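Long-range contact in alcohol dehydrogenase, zinc-containing (Streptococcus pneumoniae serotype 2, PDB 5YLN), which probably oxidises alcohols to the corresponding carbonyl compounds with NAD+ as cofactor, using a zinc ion: residues Val77-Ile88 with Val130-Thr140. Numbering follows the deposited sequence.
Sequences VSNFKKGDKVLI and VPHADNTLYHT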
ATOM      1  N   VAL A  77      -8.381  32.965 -18.669  1.00 39.93           N
ATOM      2  CA  VAL A  77      -7.851  32.988 -17.309  1.00 38.90           C
ATOM      3  C   VAL A  77      -8.630  34.022 -16.518  1.00 41.30           C
ATOM      4  O   VAL A  77      -8.694  35.189 -16.911  1.00 41.99           O
ATOM      5  CB  VAL A  77      -6.349  33.311 -17.283  1.00 35.26           C
ATOM      6  CG1 VAL A  77      -5.875  33.458 -15.827  1.00 29.44           C
ATOM      7  CG2 VAL A  77      -5.567  32.232 -18.014  1.00 30.47           C
ATOM      8  N   SER A  78      -9.187  33.626 -15.379  1.00 40.05           N
ATOM      9  CA  SER A  78     -10.106  34.524 -14.701  1.00 40.87           C
ATOM     10  C   SER A  78      -9.640  34.972 -13.335  1.00 42.23           C
ATOM     11  O   SER A  78      -9.995  36.077 -12.913  1.00 42.58           O
ATOM     12  CB  SER A  78     -11.490  33.869 -14.573  1.00 44.19           C
ATOM     13  OG  SER A  78     -11.430  32.674 -13.824  1.00 38.63           O
ATOM     14  N   ASN A  79      -8.843  34.166 -12.641  1.00 37.98           N
ATOM     15  CA  ASN A  79      -8.483  34.463 -11.267  1.00 33.41           C
ATOM     16  C   ASN A  79      -7.066  35.012 -11.128  1.00 38.49           C
ATOM     17  O   ASN A  79      -6.593  35.201 -10.000  1.00 38.21           O
ATOM     18  CB  ASN A  79      -8.658  33.213 -10.403  1.00 35.68           C
ATOM     19  CG  ASN A  79     -10.119  32.731 -10.346  1.00 43.76           C
ATOM     20  OD1 ASN A  79     -11.055  33.536 -10.357  1.00 45.20           O
ATOM     21  ND2 ASN A  79     -10.307  31.418 -10.319  1.00 37.91           N
ATOM     22  N   PHE A  80      -6.373  35.265 -12.238  1.00 42.49           N
ATOM     23  CA  PHE A  80      -5.050  35.885 -12.190  1.00 38.65           C
ATOM     24  C   PHE A  80      -4.965  36.947 -13.274  1.00 36.27           C
ATOM     25  O   PHE A  80      -5.635  36.857 -14.305  1.00 41.74           O
ATOM     26  CB  PHE A  80      -3.925  34.849 -12.361  1.00 39.86           C
ATOM     27  CG  PHE A  80      -3.872  33.803 -11.257  1.00 40.35           C
ATOM     28  CD1 PHE A  80      -4.581  32.609 -11.370  1.00 32.75           C
ATOM     29  CD2 PHE A  80      -3.105  34.015 -10.113  1.00 35.35           C
ATOM     30  CE1 PHE A  80      -4.544  31.654 -10.349  1.00 38.76           C
ATOM     31  CE2 PHE A  80      -3.060  33.066  -9.093  1.00 40.24           C
ATOM     32  CZ  PHE A  80      -3.794  31.880  -9.209  1.00 42.50           C
ATOM     33  N   LYS A  81      -4.153  37.970 -13.024  1.00 37.96           N
ATOM     34  CA  LYS A  81      -3.946  39.047 -13.988  1.00 42.40           C
ATOM     35  C   LYS A  81      -2.494  39.494 -13.929  1.00 42.36           C
ATOM     36  O   LYS A  81      -1.732  39.077 -13.058  1.00 35.38           O
ATOM     37  CB  LYS A  81      -4.852  40.258 -13.712  1.00 39.87           C
ATOM     38  CG  LYS A  81      -4.518  40.984 -12.392  1.00 48.40           C
ATOM     39  CD  LYS A  81      -5.607  42.000 -11.991  1.00 54.79           C
ATOM     40  CE  LYS A  81      -5.273  42.756 -10.704  1.00 49.70           C
ATOM     41  NZ  LYS A  81      -5.205  41.864  -9.513  1.00 44.45           N
ATOM     42  N   LYS A  82      -2.143  40.404 -14.839  1.00 47.64           N
ATOM     43  CA  LYS A  82      -0.797  40.950 -14.908  1.00 39.81           C
ATOM     44  C   LYS A  82      -0.431  41.669 -13.617  1.00 44.65           C
ATOM     45  O   LYS A  82      -1.130  42.585 -13.179  1.00 42.73           O
ATOM     46  CB  LYS A  82      -0.682  41.916 -16.091  1.00 36.54           C
ATOM     47  CG  LYS A  82       0.725  42.518 -16.231  1.00 43.36           C
ATOM     48  CD  LYS A  82       0.896  43.367 -17.488  1.00 48.89           C
ATOM     49  CE  LYS A  82       2.336  43.896 -17.623  1.00 62.78           C
ATOM     50  NZ  LYS A  82       3.321  42.840 -18.002  1.00 66.33           N
ATOM     51  N   GLY A  83       0.700  41.285 -13.034  1.00 43.09           N
ATOM     52  CA  GLY A  83       1.199  41.903 -11.833  1.00 33.63           C
ATOM     53  C   GLY A  83       1.025  41.056 -10.599  1.00 30.65           C
ATOM     54  O   GLY A  83       1.678  41.315  -9.587  1.00 45.59           O
ATOM     55  N   ASP A  84       0.181  40.037 -10.671  1.00 39.57           N
ATOM     56  CA  ASP A  84      -0.016  39.131  -9.548  1.00 43.55           C
ATOM     57  C   ASP A  84       1.272  38.402  -9.200  1.00 39.83           C
ATOM     58  O   ASP A  84       1.885  37.754 -10.052  1.00 45.35           O
ATOM     59  CB  ASP A  84      -1.116  38.133  -9.892  1.00 42.99           C
ATOM     60  CG  ASP A  84      -2.492  38.780  -9.955  1.00 46.15           C
ATOM     61  OD1 ASP A  84      -2.604  39.978  -9.617  1.00 43.04           O
ATOM     62  OD2 ASP A  84      -3.457  38.096 -10.347  1.00 44.19           O
ATOM     63  N   LYS A  85       1.687  38.520  -7.938  1.00 32.21           N
ATOM     64  CA  LYS A  85       2.795  37.736  -7.401  1.00 35.93           C
ATOM     65  C   LYS A  85       2.265  36.357  -7.025  1.00 42.75           C
ATOM     66  O   LYS A  85       1.340  36.252  -6.208  1.00 47.55           O
ATOM     67  CB  LYS A  85       3.415  38.429  -6.192  1.00 42.15           C
ATOM     68  CG  LYS A  85       4.416  37.563  -5.461  1.00 47.28           C
ATOM     69  CD  LYS A  85       5.305  38.358  -4.518  1.00 48.98           C
ATOM     70  CE  LYS A  85       6.024  37.402  -3.560  1.00 55.44           C
ATOM     71  NZ  LYS A  85       7.333  37.917  -3.068  1.00 60.67           N
ATOM     72  N   VAL A  86       2.808  35.302  -7.633  1.00 36.11           N
ATOM     73  CA  VAL A  86       2.210  33.977  -7.473  1.00 45.29           C
ATOM     74  C   VAL A  86       3.257  32.869  -7.377  1.00 44.28           C
ATOM     75  O   VAL A  86       4.398  33.005  -7.832  1.00 44.53           O
ATOM     76  CB  VAL A  86       1.199  33.670  -8.609  1.00 54.37           C
ATOM     77  CG1 VAL A  86      -0.026  34.610  -8.517  1.00 76.90           C
ATOM     78  CG2 VAL A  86       1.865  33.750  -9.963  1.00 56.11           C
ATOM     79  N   LEU A  87       2.857  31.784  -6.724  1.00 34.83           N
ATOM     80  CA  LEU A  87       3.601  30.536  -6.690  1.00 32.82           C
ATOM     81  C   LEU A  87       3.165  29.632  -7.835  1.00 32.78           C
ATOM     82  O   LEU A  87       1.979  29.561  -8.175  1.00 41.99           O
ATOM     83  CB  LEU A  87       3.384  29.822  -5.355  1.00 40.09           C
ATOM     84  CG  LEU A  87       3.685  28.319  -5.311  1.00 42.47           C
ATOM     85  CD1 LEU A  87       5.149  28.012  -5.000  1.00 42.78           C
ATOM     86  CD2 LEU A  87       2.737  27.595  -4.353  1.00 40.32           C
ATOM     87  N   ILE A  88       4.130  28.929  -8.426  1.00 40.72           N
ATOM     88  CA  ILE A  88       3.869  27.989  -9.509  1.00 33.60           C
ATOM     89  C   ILE A  88       4.151  26.588  -8.987  1.00 32.76           C
ATOM     90  O   ILE A  88       5.282  26.279  -8.580  1.00 33.98           O
ATOM     91  CB  ILE A  88       4.709  28.282 -10.760  1.00 40.51           C
ATOM     92  CG1 ILE A  88       4.741  29.789 -11.062  1.00 44.66           C
ATOM     93  CG2 ILE A  88       4.149  27.513 -11.953  1.00 27.84           C
ATOM     94  CD1 ILE A  88       6.129  30.344 -11.170  1.00 32.93           C
ATOM     95  N   VAL A 130       2.871  28.940 -18.525  1.00 29.41           N
ATOM     96  CA  VAL A 130       2.198  28.119 -17.526  1.00 32.77           C
ATOM     97  C   VAL A 130       0.868  27.643 -18.110  1.00 31.09           C
ATOM     98  O   VAL A 130      -0.070  28.441 -18.232  1.00 37.92           O
ATOM     99  CB  VAL A 130       1.975  28.901 -16.231  1.00 36.21           C
ATOM    100  CG1 VAL A 130       1.260  28.035 -15.213  1.00 29.05           C
ATOM    101  CG2 VAL A 130       3.291  29.417 -15.723  1.00 33.65           C
ATOM    102  N   PRO A 131       0.726  26.363 -18.467  1.00 37.47           N
ATOM    103  CA  PRO A 131      -0.596  25.856 -18.875  1.00 34.64           C
ATOM    104  C   PRO A 131      -1.548  25.817 -17.688  1.00 34.07           C
ATOM    105  O   PRO A 131      -1.121  25.683 -16.542  1.00 34.89           O
ATOM    106  CB  PRO A 131      -0.307  24.438 -19.387  1.00 33.36           C
ATOM    107  CG  PRO A 131       1.214  24.297 -19.405  1.00 36.79           C
ATOM    108  CD  PRO A 131       1.728  25.289 -18.393  1.00 32.34           C
ATOM    109  N   HIS A 132      -2.845  25.969 -17.980  1.00 37.58           N
ATOM    110  CA  HIS A 132      -3.914  25.899 -16.974  1.00 32.82           C
ATOM    111  C   HIS A 132      -3.619  26.777 -15.766  1.00 35.20           C
ATOM    112  O   HIS A 132      -3.600  26.314 -14.621  1.00 34.07           O
ATOM    113  CB  HIS A 132      -4.147  24.461 -16.536  1.00 30.82           C
ATOM    114  CG  HIS A 132      -4.468  23.540 -17.667  1.00 35.26           C
ATOM    115  ND1 HIS A 132      -5.541  23.744 -18.508  1.00 43.23           N
ATOM    116  CD2 HIS A 132      -3.845  22.421 -18.111  1.00 40.00           C
ATOM    117  CE1 HIS A 132      -5.566  22.789 -19.422  1.00 40.09           C
ATOM    118  NE2 HIS A 132      -4.552  21.970 -19.198  1.00 38.58           N
ATOM    119  N   ALA A 133      -3.389  28.066 -16.035  1.00 37.19           N
ATOM    120  CA  ALA A 133      -2.895  28.975 -15.004  1.00 36.37           C
ATOM    121  C   ALA A 133      -3.836  29.045 -13.810  1.00 42.71           C
ATOM    122  O   ALA A 133      -3.384  29.140 -12.663  1.00 41.80           O
ATOM    123  CB  ALA A 133      -2.681  30.370 -15.589  1.00 30.37           C
ATOM    124  N   ASP A 134      -5.152  29.017 -14.054  1.00 45.66           N
ATOM    125  CA  ASP A 134      -6.100  29.114 -12.947  1.00 36.99           C
ATOM    126  C   ASP A 134      -5.936  27.965 -11.959  1.00 39.81           C
ATOM    127  O   ASP A 134      -6.240  28.124 -10.769  1.00 39.03           O
ATOM    128  CB  ASP A 134      -7.532  29.161 -13.482  1.00 41.99           C
ATOM    129  CG  ASP A 134      -7.993  30.572 -13.796  1.00 44.98           C
ATOM    130  OD1 ASP A 134      -7.530  31.499 -13.117  1.00 46.22           O
ATOM    131  OD2 ASP A 134      -8.817  30.759 -14.716  1.00 50.73           O
ATOM    132  N   ASN A 135      -5.455  26.805 -12.418  1.00 32.42           N
ATOM    133  CA  ASN A 135      -5.297  25.654 -11.540  1.00 36.54           C
ATOM    134  C   ASN A 135      -3.846  25.322 -11.221  1.00 38.34           C
ATOM    135  O   ASN A 135      -3.591  24.389 -10.456  1.00 38.43           O
ATOM    136  CB  ASN A 135      -5.989  24.427 -12.145  1.00 36.80           C
ATOM    137  CG  ASN A 135      -7.443  24.678 -12.448  1.00 44.35           C
ATOM    138  OD1 ASN A 135      -8.271  24.732 -11.544  1.00 61.40           O
ATOM    139  ND2 ASN A 135      -7.766  24.835 -13.715  1.00 49.18           N
ATOM    140  N   THR A 136      -2.889  26.064 -11.770  1.00 40.83           N
ATOM    141  CA  THR A 136      -1.477  25.795 -11.540  1.00 39.44           C
ATOM    142  C   THR A 136      -0.799  26.872 -10.707  1.00 37.19           C
ATOM    143  O   THR A 136       0.223  26.591 -10.072  1.00 36.34           O
ATOM    144  CB  THR A 136      -0.767  25.627 -12.898  1.00 36.94           C
ATOM    145  OG1 THR A 136      -1.443  24.589 -13.625  1.00 34.36           O
ATOM    146  CG2 THR A 136       0.738  25.257 -12.764  1.00 31.57           C
ATOM    147  N   LEU A 137      -1.366  28.073 -10.649  1.00 36.81           N
ATOM    148  CA  LEU A 137      -0.804  29.194  -9.904  1.00 34.74           C
ATOM    149  C   LEU A 137      -1.536  29.379  -8.577  1.00 35.15           C
ATOM    150  O   LEU A 137      -2.721  29.070  -8.459  1.00 30.31           O
ATOM    151  CB  LEU A 137      -0.900  30.483 -10.724  1.00 29.76           C
ATOM    152  CG  LEU A 137      -0.216  30.499 -12.088  1.00 39.74           C
ATOM    153  CD1 LEU A 137      -0.391  31.867 -12.755  1.00 38.13           C
ATOM    154  CD2 LEU A 137       1.258  30.183 -11.913  1.00 35.24           C
ATOM    155  N   TYR A 138      -0.818  29.902  -7.587  1.00 32.78           N
ATOM    156  CA  TYR A 138      -1.394  30.262  -6.295  1.00 32.19           C
ATOM    157  C   TYR A 138      -0.965  31.668  -5.915  1.00 41.54           C
ATOM    158  O   TYR A 138       0.219  32.009  -6.016  1.00 39.44           O
ATOM    159  CB  TYR A 138      -0.976  29.279  -5.205  1.00 41.49           C
ATOM    160  CG  TYR A 138      -1.570  27.914  -5.405  1.00 47.27           C
ATOM    161  CD1 TYR A 138      -2.826  27.601  -4.892  1.00 38.75           C
ATOM    162  CD2 TYR A 138      -0.891  26.944  -6.130  1.00 47.90           C
ATOM    163  CE1 TYR A 138      -3.375  26.360  -5.078  1.00 45.75           C
ATOM    164  CE2 TYR A 138      -1.432  25.699  -6.324  1.00 47.86           C
ATOM    165  CZ  TYR A 138      -2.678  25.411  -5.797  1.00 47.82           C
ATOM    166  OH  TYR A 138      -3.236  24.171  -5.983  1.00 53.50           O
ATOM    167  N   HIS A 139      -1.922  32.474  -5.465  1.00 42.22           N
ATOM    168  CA  HIS A 139      -1.598  33.799  -4.972  1.00 37.48           C
ATOM    169  C   HIS A 139      -0.726  33.692  -3.727  1.00 32.53           C
ATOM    170  O   HIS A 139      -0.986  32.871  -2.851  1.00 33.57           O
ATOM    171  CB  HIS A 139      -2.886  34.570  -4.663  1.00 40.67           C
ATOM    172  CG  HIS A 139      -3.642  34.992  -5.885  1.00 35.38           C
ATOM    173  ND1 HIS A 139      -3.203  36.006  -6.715  1.00 36.93           N
ATOM    174  CD2 HIS A 139      -4.798  34.537  -6.418  1.00 35.10           C
ATOM    175  CE1 HIS A 139      -4.063  36.158  -7.704  1.00 38.04           C
ATOM    176  NE2 HIS A 139      -5.039  35.280  -7.548  1.00 42.13           N
ATOM    177  N   THR A 140       0.333  34.513  -3.656  1.00 34.66           N
ATOM    178  CA  THR A 140       1.162  34.218  -2.491  1.00 42.66           C
ATOM    179  C   THR A 140       0.786  35.107  -1.300  1.00 57.08           C
ATOM    180  O   THR A 140       0.546  36.310  -1.468  1.00 52.07           O
ATOM    181  CB  THR A 140       2.639  34.412  -2.806  1.00 38.67           C
ATOM    182  OG1 THR A 140       2.858  35.735  -3.320  1.00 44.55           O
ATOM    183  CG2 THR A 140       3.108  33.382  -3.832  1.00 37.74           C
TER
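Phe80 and His139 lie ring over ring in an offset stack, planes 22° apart, with Phe80 CE2 above the centre of the imidazole. Leu137 CB sits 3.8 Å from the Phe80 ring centroid in a CH-pi contact; a flat, apolar residue suits this buried place, reaching from the loop against Leu137 and His139. His139 has CG anti to its carbonyl carbon (chi1 -72°), which turns the imidazole back over Phe80 and points NE2 at Asn79 O, 2.9 Å away and close to the ring plane; histidine can stack and donate an in-plane N-H at once. At the same ring's edge, CE1 meets Asp84 OD2 at 3.3 Å.

Asp134, on the short helix 133-136, has two oxygens to match two successive amides: OD2 takes Ser78 N at 3.0 Å through its syn lone pair, and OD1 takes Asn79 N at 3.0 Å.

Strand 137-139 pairs antiparallel with 85-88, extending the GroES-like domain's sheet beyond 66-72; Leu87 N bonds Tyr138 O (2.7 Å). Branched Ile88 packs CG1 on Leu137 CD2 at 3.6 Å and also touches strand 33-39.

Polar bonds thus hold the Ser78-Asn79 backbone, packing holds Phe80, and His139 needs a proton on NE2, while Asp84 shares its charge with Lys81.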